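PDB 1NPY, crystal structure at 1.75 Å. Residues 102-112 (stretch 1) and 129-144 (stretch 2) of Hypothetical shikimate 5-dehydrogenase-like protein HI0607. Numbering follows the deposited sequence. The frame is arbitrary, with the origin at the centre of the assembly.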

# COMPACT_ATOMS: atom_id res chain seq x y z
N THR A 102 -2.31 -4.58 -4.62
CA THR A 102 -2.93 -4.71 -3.30
C THR A 102 -2.76 -3.49 -2.41
O THR A 102 -3.46 -3.38 -1.41
N ASP A 103 -1.88 -2.56 -2.75
CA ASP A 103 -1.93 -1.27 -2.06
C ASP A 103 -3.25 -0.55 -2.35
O ASP A 103 -3.90 -0.06 -1.43
N TYR A 104 -3.63 -0.48 -3.63
CA TYR A 104 -4.92 0.06 -4.02
C TYR A 104 -6.06 -0.69 -3.34
O TYR A 104 -6.96 -0.08 -2.75
N ILE A 105 -6.04 -2.02 -3.40
CA ILE A 105 -7.10 -2.82 -2.77
C ILE A 105 -7.17 -2.51 -1.28
O ILE A 105 -8.27 -2.35 -0.74
N ALA A 106 -6.03 -2.47 -0.60
CA ALA A 106 -6.00 -2.20 0.84
C ALA A 106 -6.62 -0.85 1.18
O ALA A 106 -7.34 -0.73 2.17
N ILE A 107 -6.37 0.16 0.35
CA ILE A 107 -6.83 1.51 0.68
C ILE A 107 -8.35 1.55 0.51
O ILE A 107 -9.07 2.05 1.38
N VAL A 108 -8.84 0.94 -0.56
CA VAL A 108 -10.29 0.81 -0.78
C VAL A 108 -10.94 0.08 0.39
O VAL A 108 -12.00 0.50 0.88
N LYS A 109 -10.35 -1.02 0.83
CA LYS A 109 -10.83 -1.74 2.00
C LYS A 109 -10.85 -0.96 3.31
O LYS A 109 -11.80 -1.09 4.08
N LEU A 110 -9.82 -0.16 3.57
CA LEU A 110 -9.79 0.67 4.76
C LEU A 110 -10.80 1.82 4.74
O LEU A 110 -11.38 2.16 5.78
N ILE A 111 -11.04 2.38 3.56
CA ILE A 111 -12.05 3.43 3.41
C ILE A 111 -13.38 2.84 3.85
O ILE A 111 -14.13 3.43 4.62
N GLU A 112 -13.67 1.64 3.35
CA GLU A 112 -14.88 0.94 3.74
C GLU A 112 -14.90 0.56 5.22
O GLU A 112 -15.87 0.81 5.93
N GLY A 129 4.96 8.14 -3.93
CA GLY A 129 4.77 6.96 -3.11
C GLY A 129 3.36 6.47 -3.40
O GLY A 129 2.95 6.15 -4.50
N MET A 130 2.60 6.44 -2.32
CA MET A 130 1.29 5.83 -2.37
C MET A 130 0.24 6.81 -2.84
O MET A 130 -0.93 6.48 -2.78
N ALA A 131 0.62 8.03 -3.24
CA ALA A 131 -0.36 9.05 -3.59
C ALA A 131 -1.35 8.57 -4.64
O ALA A 131 -2.56 8.74 -4.50
N LYS A 132 -0.82 7.99 -5.71
CA LYS A 132 -1.70 7.58 -6.79
C LYS A 132 -2.72 6.54 -6.33
O LYS A 132 -3.91 6.69 -6.57
N ALA A 133 -2.28 5.53 -5.58
CA ALA A 133 -3.15 4.50 -5.02
C ALA A 133 -4.20 5.09 -4.10
O ALA A 133 -5.37 4.77 -4.22
N VAL A 134 -3.81 6.03 -3.24
CA VAL A 134 -4.75 6.72 -2.38
C VAL A 134 -5.81 7.51 -3.16
O VAL A 134 -7.02 7.35 -2.93
N VAL A 135 -5.36 8.36 -4.09
CA VAL A 135 -6.25 9.20 -4.86
C VAL A 135 -7.23 8.35 -5.66
O VAL A 135 -8.44 8.64 -5.71
N ALA A 136 -6.73 7.29 -6.28
CA ALA A 136 -7.58 6.42 -7.08
C ALA A 136 -8.59 5.64 -6.26
O ALA A 136 -9.72 5.40 -6.68
N ALA A 137 -8.15 5.22 -5.07
CA ALA A 137 -9.03 4.50 -4.17
C ALA A 137 -10.18 5.38 -3.70
O ALA A 137 -11.33 4.94 -3.63
N PHE A 138 -9.87 6.64 -3.39
CA PHE A 138 -10.95 7.56 -3.03
C PHE A 138 -11.89 7.81 -4.20
O PHE A 138 -13.11 7.81 -4.02
N LYS A 139 -11.34 7.96 -5.39
CA LYS A 139 -12.15 8.31 -6.56
C LYS A 139 -13.07 7.14 -6.84
O LYS A 139 -14.27 7.34 -7.06
N ASN A 140 -12.53 5.93 -6.82
CA ASN A 140 -13.37 4.79 -7.18
C ASN A 140 -14.30 4.36 -6.05
O ASN A 140 -15.16 3.51 -6.25
N SER A 141 -14.14 4.95 -4.87
CA SER A 141 -15.08 4.80 -3.77
C SER A 141 -16.16 5.88 -3.76
O SER A 141 -16.91 5.99 -2.78
N GLY A 142 -16.14 6.76 -4.75
CA GLY A 142 -17.20 7.74 -4.94
C GLY A 142 -16.99 9.10 -4.31
O GLY A 142 -17.93 9.89 -4.17
N PHE A 143 -15.75 9.40 -3.93
CA PHE A 143 -15.45 10.69 -3.31
C PHE A 143 -15.21 11.67 -4.43
O PHE A 143 -14.36 11.44 -5.31
N GLU A 144 -15.99 12.75 -4.43
CA GLU A 144 -15.82 13.78 -5.43
C GLU A 144 -15.09 15.00 -4.88
O GLU A 144 -14.61 15.82 -5.66

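The two helices cross at -47° with their axes 8.7 Å apart at closest approach, and the rule that permits this spacing is small against large: alanines on the second helix, branched or aromatic side chains on the first. The backbones come nearest at Y104 with A133, CA to CA 4.9 Å, and one turn on at V108 with A137, CA to CA 5.2 Å. Both alanines point their CB toward the first helix.

A137 is the knob at the centre, seated in a hole formed by Y104, I107, V108 and I111. Its CB lies 3.6 Å from CG2 of I107 and 3.6 Å from CG2 of V108, so a single methyl group fills the hole. I107 points toward the partner with chi1 m and chi2 off-rotamer at 146°. Its CD1 reaches back toward the start of the second helix, 3.8 Å from CB of A133 and 3.7 Å from CG2 of V134. V134 thus contributes a methyl although its own CA-to-CB bond points away. V108, chi1 t, leaves its backbone sideways and stays partly exposed, even with CG2 against the A137 methyl.

One turn further, I111 adopts m, t and also points toward the second stretch. Its CD1 stands over one face of the F138 ring, 3.5 Å from the centroid and only 6° off the ring normal, a well-centred CH-pi contact. F138 starts out away from the first helix, but with chi1 m its ring comes back within reach. The other branch of I111 serves the chain beyond the helix: CG2 is 3.9 Å from CE2 of F143. The second helix ends before F143 in a turn at G142, whose positive phi belongs to a Schellman motif; a CB there would be jammed against the carbonyl O of S141, a local reason for glycine that owes nothing to the first helix.

At the other end, M130 leaves its backbone sideways and bends inward through chi1 m and two off-rotamer torsions. Its CE lies 4.1 Å from CD1 of I107, while its SD packs 3.8 Å from CG of the buried D103, so one flexible side chain covers both an apolar neighbour and a carboxylate.

Y104 carries the packing out to the polar edge. Its chi1 t sends a sideways-starting side chain along the second helix, where it is a knob among A133, A136, A137 and N140. CE1 is 4.0 Å from CB of A136 and 4.1 Å from CB of A137, the small residues leaving room for the ring to lie close. The hydroxyl at its tip then accepts a hydrogen bond from N140, ND2 to OH 2.9 Å at a nearly straight 164°, the one direct hydrogen bond across the contact.

S141, chi1 m, points toward the first helix but gives its proton at home, OG to O of A137 2.8 Å. The same OG accepts from water 1 at 2.8 Å from the water O, and that water also donates to O of V108 at 2.7 Å, bridging the two stretches.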

# COMPACT_ATOMS: atom_id res chain seq x y z
CB THR A 102 -2.50 -5.96 -2.54
OG1 THR A 102 -1.08 -5.97 -2.34
CG2 THR A 102 -2.86 -7.23 -3.26
CB ASP A 103 -0.76 -0.40 -2.49
CG ASP A 103 0.54 -0.83 -1.88
OD1 ASP A 103 0.59 -1.34 -0.73
OD2 ASP A 103 1.59 -0.59 -2.50
CB TYR A 104 -5.03 0.03 -5.56
CG TYR A 104 -6.41 0.35 -6.06
CD1 TYR A 104 -6.81 1.67 -6.26
CD2 TYR A 104 -7.35 -0.67 -6.27
CE1 TYR A 104 -8.11 1.96 -6.65
CE2 TYR A 104 -8.63 -0.37 -6.69
CZ TYR A 104 -9.01 0.94 -6.89
OH TYR A 104 -10.31 1.20 -7.28
CB ILE A 105 -6.92 -4.32 -3.06
CG1 ILE A 105 -7.00 -4.60 -4.56
CG2 ILE A 105 -7.98 -5.18 -2.38
CD1 ILE A 105 -6.55 -5.98 -4.94
CB ALA A 106 -4.57 -2.28 1.40
CB ILE A 107 -6.12 2.63 -0.09
CG1 ILE A 107 -4.65 2.71 0.33
CG2 ILE A 107 -6.81 3.94 0.30
CD1 ILE A 107 -3.73 3.10 -0.77
CB VAL A 108 -10.58 0.05 -2.09
CG1 VAL A 108 -12.08 -0.30 -2.19
CG2 VAL A 108 -10.14 0.82 -3.32
CB LYS A 109 -10.10 -3.08 2.19
CG LYS A 109 -10.43 -4.11 1.11
CD LYS A 109 -10.02 -5.54 1.47
CE LYS A 109 -10.68 -6.63 0.61
NZ LYS A 109 -12.00 -6.22 0.03
CB LEU A 110 -8.37 1.20 4.97
CG LEU A 110 -7.38 0.11 5.37
CD1 LEU A 110 -5.96 0.58 5.11
CD2 LEU A 110 -7.57 -0.24 6.85
CB ILE A 111 -12.09 3.96 1.95
CG1 ILE A 111 -10.89 4.88 1.72
CG2 ILE A 111 -13.36 4.74 1.65
CD1 ILE A 111 -10.62 5.20 0.24
CB GLU A 112 -15.05 -0.31 2.87
CG GLU A 112 -16.33 -1.05 3.23
CD GLU A 112 -16.68 -2.12 2.21
OE1 GLU A 112 -16.44 -3.31 2.50
OE2 GLU A 112 -17.22 -1.76 1.14
CB MET A 130 1.00 5.39 -0.94
CG MET A 130 1.86 4.26 -0.54
SD MET A 130 0.82 2.88 -1.00
CE MET A 130 0.11 2.67 0.53
CB ALA A 131 0.32 10.31 -4.10
CB LYS A 132 -0.84 7.15 -7.98
CG LYS A 132 -1.48 7.24 -9.33
CD LYS A 132 -0.42 6.83 -10.37
CE LYS A 132 -0.98 6.78 -11.77
NZ LYS A 132 0.15 6.46 -12.68
CB ALA A 133 -2.34 3.48 -4.25
CB VAL A 134 -3.98 7.62 -1.37
CG1 VAL A 134 -4.96 8.57 -0.71
CG2 VAL A 134 -3.21 6.71 -0.38
CB VAL A 135 -5.48 10.18 -5.75
CG1 VAL A 135 -6.41 10.97 -6.67
CG2 VAL A 135 -4.69 11.13 -4.87
CB ALA A 136 -6.72 5.45 -7.90
CB ALA A 137 -8.27 3.91 -3.00
CB PHE A 138 -10.40 8.85 -2.43
CG PHE A 138 -10.09 8.75 -0.96
CD1 PHE A 138 -11.09 8.84 -0.02
CD2 PHE A 138 -8.79 8.54 -0.53
CE1 PHE A 138 -10.84 8.74 1.31
CE2 PHE A 138 -8.51 8.46 0.82
CZ PHE A 138 -9.54 8.55 1.74
CB LYS A 139 -11.25 8.54 -7.77
CG LYS A 139 -11.98 8.92 -9.07
CD LYS A 139 -12.51 10.33 -8.95
CE LYS A 139 -13.25 10.77 -10.22
NZ LYS A 139 -13.73 9.56 -10.95
CB ASN A 140 -12.50 3.64 -7.67
CG ASN A 140 -11.81 3.99 -8.96
OD1 ASN A 140 -12.23 4.91 -9.68
ND2 ASN A 140 -10.70 3.32 -9.24
CB SER A 141 -14.30 4.81 -2.45
OG SER A 141 -13.45 3.67 -2.37
CB PHE A 143 -14.20 10.63 -2.42
CG PHE A 143 -14.41 9.91 -1.12
CD1 PHE A 143 -14.23 10.59 0.07
CD2 PHE A 143 -14.73 8.56 -1.07
CE1 PHE A 143 -14.43 9.93 1.28
CE2 PHE A 143 -14.95 7.90 0.13
CZ PHE A 143 -14.76 8.59 1.31
CB GLU A 144 -17.18 14.14 -6.05
CG GLU A 144 -17.87 12.98 -6.76
CD GLU A 144 -17.15 12.49 -8.02
OE1 GLU A 144 -17.77 11.67 -8.73
OE2 GLU A 144 -15.99 12.87 -8.32
O HOH W 1 -14.07 1.90 -0.24